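Local atomic coordinates of putative carbohydrate-active enzyme (Uncultured organism, PDB entry 5WH8), a protein that probably hydrolyses O-glycosidic bonds of cellulose or related polysaccharides, through a family 5 glycoside hydrolase module that forms part of a longer, multi-modular cellulase. Residues A[2-6]-A[7-11]; A[251-254]-A[255-259]. One frame throughout, in Å; residues are numbered along the deposited sequence.

Interaction 1 (A[2-6]-A[7-11])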
loop_
_atom_site.group_PDB
_atom_site.type_symbol
_atom_site.label_atom_id
_atom_site.label_comp_id
_atom_site.label_asym_id
_atom_site.label_seq_id
_atom_site.Cartn_x
_atom_site.Cartn_y
_atom_site.Cartn_z
ATOM N N TYR A 2 7.208 -5.221 19.615
ATOM C CA TYR A 2 6.560 -4.030 19.079
ATOM C C TYR A 2 6.089 -3.118 20.221
ATOM O O TYR A 2 5.687 -3.596 21.288
ATOM C CB TYR A 2 5.398 -4.437 18.160
ATOM C CG TYR A 2 5.849 -5.187 16.912
ATOM C CD1 TYR A 2 6.388 -4.509 15.825
ATOM C CD2 TYR A 2 5.718 -6.566 16.809
ATOM C CE1 TYR A 2 6.791 -5.177 14.671
ATOM C CE2 TYR A 2 6.135 -7.249 15.658
ATOM C CZ TYR A 2 6.665 -6.539 14.593
ATOM O OH TYR A 2 7.077 -7.181 13.442
ATOM N N PRO A 3 6.131 -1.791 20.006
ATOM C CA PRO A 3 5.835 -0.899 21.129
ATOM C C PRO A 3 4.374 -0.981 21.605
ATOM O O PRO A 3 3.414 -1.080 20.812
ATOM C CB PRO A 3 6.182 0.485 20.576
ATOM C CG PRO A 3 6.184 0.321 19.078
ATOM C CD PRO A 3 6.609 -1.056 18.820
ATOM N N GLU A 4 4.223 -0.941 22.924
ATOM C CA GLU A 4 2.904 -0.954 23.551
ATOM C C GLU A 4 1.969 0.087 22.953
ATOM O O GLU A 4 2.326 1.249 22.766
ATOM C CB GLU A 4 3.051 -0.735 25.064
ATOM C CG GLU A 4 3.718 -1.907 25.754
ATOM C CD GLU A 4 4.076 -1.642 27.211
ATOM O OE1 GLU A 4 4.240 -0.461 27.594
ATOM O OE2 GLU A 4 4.203 -2.624 27.974
ATOM N N GLY A 5 0.747 -0.344 22.653
ATOM C CA GLY A 5 -0.286 0.561 22.202
ATOM C C GLY A 5 -0.252 0.838 20.711
ATOM O O GLY A 5 -1.123 1.551 20.195
ATOM N N SER A 6 0.715 0.259 20.004
ATOM C CA SER A 6 0.842 0.504 18.563
ATOM C C SER A 6 -0.081 -0.398 17.751
ATOM O O SER A 6 -0.524 -1.437 18.255
ATOM C CB SER A 6 2.292 0.296 18.102
ATOM O OG SER A 6 2.710 -1.058 18.230
ATOM N N PRO A 7 -0.360 -0.024 16.489
ATOM C CA PRO A 7 -1.216 -0.868 15.642
ATOM C C PRO A 7 -0.752 -2.331 15.533
ATOM O O PRO A 7 -1.574 -3.248 15.574
ATOM C CB PRO A 7 -1.171 -0.142 14.277
ATOM C CG PRO A 7 -1.021 1.337 14.670
ATOM C CD PRO A 7 -0.064 1.287 15.861
ATOM N N VAL A 8 0.550 -2.587 15.432
ATOM C CA VAL A 8 1.029 -3.969 15.277
ATOM C C VAL A 8 0.976 -4.697 16.636
ATOM O O VAL A 8 0.699 -5.890 16.700
ATOM C CB VAL A 8 2.468 -4.038 14.685
ATOM C CG1 VAL A 8 2.960 -5.495 14.604
ATOM C CG2 VAL A 8 2.523 -3.360 13.318
ATOM N N TYR A 9 1.231 -3.977 17.722
ATOM C CA TYR A 9 1.027 -4.535 19.057
ATOM C C TYR A 9 -0.423 -5.046 19.246
ATOM O O TYR A 9 -0.652 -6.150 19.817
ATOM C CB TYR A 9 1.378 -3.472 20.093
ATOM C CG TYR A 9 1.212 -3.917 21.523
ATOM C CD1 TYR A 9 -0.002 -3.786 22.170
ATOM C CD2 TYR A 9 2.278 -4.476 22.223
ATOM C CE1 TYR A 9 -0.158 -4.202 23.511
ATOM C CE2 TYR A 9 2.135 -4.890 23.542
ATOM C CZ TYR A 9 0.921 -4.747 24.179
ATOM O OH TYR A 9 0.804 -5.175 25.494
ATOM N N HIS A 10 -1.386 -4.256 18.774
ATOM C CA HIS A 10 -2.800 -4.571 18.942
ATOM C C HIS A 10 -3.283 -5.721 18.065
ATOM O O HIS A 10 -4.154 -6.489 18.489
ATOM C CB HIS A 10 -3.654 -3.331 18.660
ATOM C CG HIS A 10 -3.669 -2.336 19.777
ATOM N ND1 HIS A 10 -4.015 -2.684 21.064
ATOM C CD2 HIS A 10 -3.397 -1.007 19.806
ATOM C CE1 HIS A 10 -3.948 -1.615 21.840
ATOM N NE2 HIS A 10 -3.571 -0.585 21.103
ATOM N N ASN A 11 -2.743 -5.843 16.849
ATOM C CA ASN A 11 -3.302 -6.785 15.879
ATOM C C ASN A 11 -2.381 -7.923 15.441
ATOM O O ASN A 11 -2.848 -8.922 14.902
ATOM C CB ASN A 11 -3.769 -6.030 14.635
ATOM C CG ASN A 11 -4.860 -5.054 14.933
ATOM O OD1 ASN A 11 -5.998 -5.433 15.176
ATOM N ND2 ASN A 11 -4.529 -3.768 14.886
HETATM O O HOH W 1 2.867 -4.969 27.218
HETATM O O HOH W 2 -3.706 2.025 22.174
#
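Ser6, the N-cap residue of helix 7-11, has its OG held between Pro3 O of the preceding turn and Tyr9 N of the helix that follows. The hydroxyl donates to Pro3 O over 2.7 Å, in the carbonyl plane and on a lone pair, and accepts a weak capping bond of 3.3 Å from Tyr9 N. With chi1 at 66°, OG stands between the backbone N and the carbonyl carbon of its own residue, the rotation that lets it face both partners. Pro3 O also takes Ser6 N, closing a type II turn in which Gly5 adopts the left-handed backbone that glycine readily accepts. The first helical bond, from His10 N to Ser6 O, is 3.0 Å long.

Two CH-pi contacts accompany the cap. Val8 CG1 sits over the centre of the Tyr2 ring, 3.5 Å from its centroid and only 4° off the normal, while Glu4 CA lies over one face of Tyr9. Two waters bridge the segments, one joining Glu4 OE2 to Tyr9 OH, the other Gly5 O to His10 NE2; His10 ND1 is hydrogen-bonded to Ser315 OG. The short helix packs at the N-terminal end of strand 103-109, with Val8 and Asn11 against Tyr103 and Tyr9 stacked on His323, which belongs to the C-terminal histidine tag.

Interaction 2 (A[251-254]-A[255-259]); sequences FDEC and NTWMD
Glu253 and Trp257, one turn apart on helix 251-263, meet along the side of the helix that faces helix 217-228. The indole turns the edge at CD1 toward Glu253 O, 3.4 Å away, and the carboxylate stands nearly upright to the ring, their planes 81° apart. Glu253 CG is anti to the backbone N (chi1 -178°) and the chain then bends at chi2, which carries OE2 back to within 3.8 Å of Trp257 NE1. Each polar end is satisfied by a different partner: OE2 by a salt bridge to Arg220 and a bond from Thr216, NE1 by His215 O. Because Arg220 also makes a cation-pi contact with the indole, it ties acid and ring together.

Cys254 and Met258 form a second buried patch, both touching Phe238 and Tyr302. Here the Met258 CG methylene rests 3.2 Å from Cys254 O, whereas Cys254 SG meets the methyl CE more distantly, at 4.3 Å. The outer side is looser. A water donates to Asp252 OD1, while Thr256 OG1 makes a weak 3.4 Å bond to Asp252 O, a carbonyl already receiving Thr256 N. Asn255 straddles the border, its ND2 on the same water and its OD1 hydrogen-bonded to Tyr302 OH and Lys306 NZ. An amphipathic helix of this kind, with one flank packed against the barrel and the other facing solvent, is characteristic of the outer helices of a TIM barrel; here it is the crossover between the parallel strands 233-239 and 268-273 of a family 5 glycoside hydrolase.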
loop_
_atom_site.group_PDB
_atom_site.type_symbol
_atom_site.label_atom_id
_atom_site.label_comp_id
_atom_site.label_asym_id
_atom_site.label_seq_id
_atom_site.Cartn_x
_atom_site.Cartn_y
_atom_site.Cartn_z
ATOM N N PHE A 251 -13.757 16.291 -2.236
ATOM C CA PHE A 251 -13.958 15.701 -0.920
ATOM C C PHE A 251 -15.346 15.079 -0.734
ATOM O O PHE A 251 -15.487 14.131 0.053
ATOM C CB PHE A 251 -13.721 16.765 0.160
ATOM C CG PHE A 251 -12.299 17.260 0.245
ATOM C CD1 PHE A 251 -11.218 16.428 0.011
ATOM C CD2 PHE A 251 -12.051 18.576 0.590
ATOM C CE1 PHE A 251 -9.917 16.899 0.110
ATOM C CE2 PHE A 251 -10.743 19.061 0.688
ATOM C CZ PHE A 251 -9.676 18.221 0.440
ATOM N N ASP A 252 -16.368 15.606 -1.410
ATOM C CA ASP A 252 -17.707 15.001 -1.288
ATOM C C ASP A 252 -17.699 13.573 -1.862
ATOM O O ASP A 252 -18.217 12.632 -1.235
ATOM C CB ASP A 252 -18.766 15.857 -1.993
ATOM C CG ASP A 252 -19.031 17.178 -1.279
ATOM O OD1 ASP A 252 -19.079 17.197 -0.033
ATOM O OD2 ASP A 252 -19.205 18.198 -1.976
ATOM N N GLU A 253 -17.086 13.391 -3.031
ATOM C CA GLU A 253 -17.011 12.063 -3.634
ATOM C C GLU A 253 -16.073 11.179 -2.795
ATOM O O GLU A 253 -16.333 9.979 -2.606
ATOM C CB GLU A 253 -16.555 12.122 -5.106
ATOM C CG GLU A 253 -16.501 10.751 -5.817
ATOM C CD GLU A 253 -17.874 10.109 -6.008
ATOM O OE1 GLU A 253 -18.886 10.853 -6.112
ATOM O OE2 GLU A 253 -17.935 8.861 -6.074
ATOM N N CYS A 254 -14.996 11.748 -2.258
ATOM C CA CYS A 254 -14.129 10.949 -1.392
ATOM C C CYS A 254 -14.886 10.511 -0.132
ATOM O O CYS A 254 -14.682 9.404 0.345
ATOM C CB CYS A 254 -12.851 11.703 -1.025
ATOM S SG CYS A 254 -11.514 10.604 -0.475
ATOM N N ASN A 255 -15.758 11.367 0.398
ATOM C CA ASN A 255 -16.569 10.958 1.563
ATOM C C ASN A 255 -17.455 9.752 1.222
ATOM O O ASN A 255 -17.596 8.829 2.021
ATOM C CB ASN A 255 -17.424 12.125 2.068
ATOM C CG ASN A 255 -16.631 13.138 2.896
ATOM O OD1 ASN A 255 -15.551 12.847 3.399
ATOM N ND2 ASN A 255 -17.203 14.330 3.076
ATOM N N THR A 256 -18.034 9.751 0.029
ATOM C CA THR A 256 -18.812 8.602 -0.439
ATOM C C THR A 256 -17.968 7.334 -0.473
ATOM O O THR A 256 -18.391 6.299 0.048
ATOM C CB THR A 256 -19.417 8.872 -1.832
ATOM O OG1 THR A 256 -20.299 10.001 -1.741
ATOM C CG2 THR A 256 -20.187 7.679 -2.371
ATOM N N TRP A 257 -16.772 7.421 -1.055
ATOM C CA TRP A 257 -15.842 6.312 -1.055
ATOM C C TRP A 257 -15.472 5.879 0.366
ATOM O O TRP A 257 -15.352 4.683 0.618
ATOM C CB TRP A 257 -14.573 6.673 -1.818
ATOM C CG TRP A 257 -14.634 6.465 -3.308
ATOM C CD1 TRP A 257 -14.778 7.428 -4.277
ATOM C CD2 TRP A 257 -14.478 5.222 -4.014
ATOM N NE1 TRP A 257 -14.724 6.861 -5.520
ATOM C CE2 TRP A 257 -14.553 5.511 -5.394
ATOM C CE3 TRP A 257 -14.279 3.901 -3.618
ATOM C CZ2 TRP A 257 -14.446 4.521 -6.371
ATOM C CZ3 TRP A 257 -14.177 2.923 -4.587
ATOM C CH2 TRP A 257 -14.253 3.238 -5.948
ATOM N N MET A 258 -15.237 6.833 1.279
ATOM C CA MET A 258 -14.870 6.485 2.659
ATOM C C MET A 258 -15.985 5.740 3.363
ATOM O O MET A 258 -15.722 4.752 4.021
ATOM C CB MET A 258 -14.506 7.733 3.453
ATOM C CG MET A 258 -13.221 8.358 3.017
ATOM S SD MET A 258 -11.830 7.653 3.910
ATOM C CE MET A 258 -10.446 8.466 3.054
ATOM N N ASP A 259 -17.231 6.184 3.179
ATOM C CA ASP A 259 -18.370 5.497 3.795
ATOM C C ASP A 259 -18.479 4.083 3.249
ATOM O O ASP A 259 -18.761 3.118 3.994
ATOM C CB ASP A 259 -19.675 6.252 3.536
ATOM C CG ASP A 259 -19.823 7.473 4.401
ATOM O OD1 ASP A 259 -19.190 7.534 5.474
ATOM O OD2 ASP A 259 -20.588 8.375 4.007
HETATM O O HOH W 3 -19.829 15.038 1.751
#

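How the interactions relate
The two contacts are local events at separate places on one TIM barrel, with centres 29 Å apart and nearest atoms about 17 Å apart, so neither touches the other. Interaction 1 comes first along the chain, in the N-terminal region ahead of the first barrel strand, 32-36, where the N-terminal residues meet the tagged C-terminus of this construct. Interaction 2 follows late, on the helix between the last two strands, 233-239 and 268-273. Both reach the same closed sheet, by way of strand 103-109 for residues 2-11 and strand 233-239 for residues 251-259. Together they contrast a capped helix start, added to the barrel, with the opening turns of a helix that links two neighbouring barrel strands.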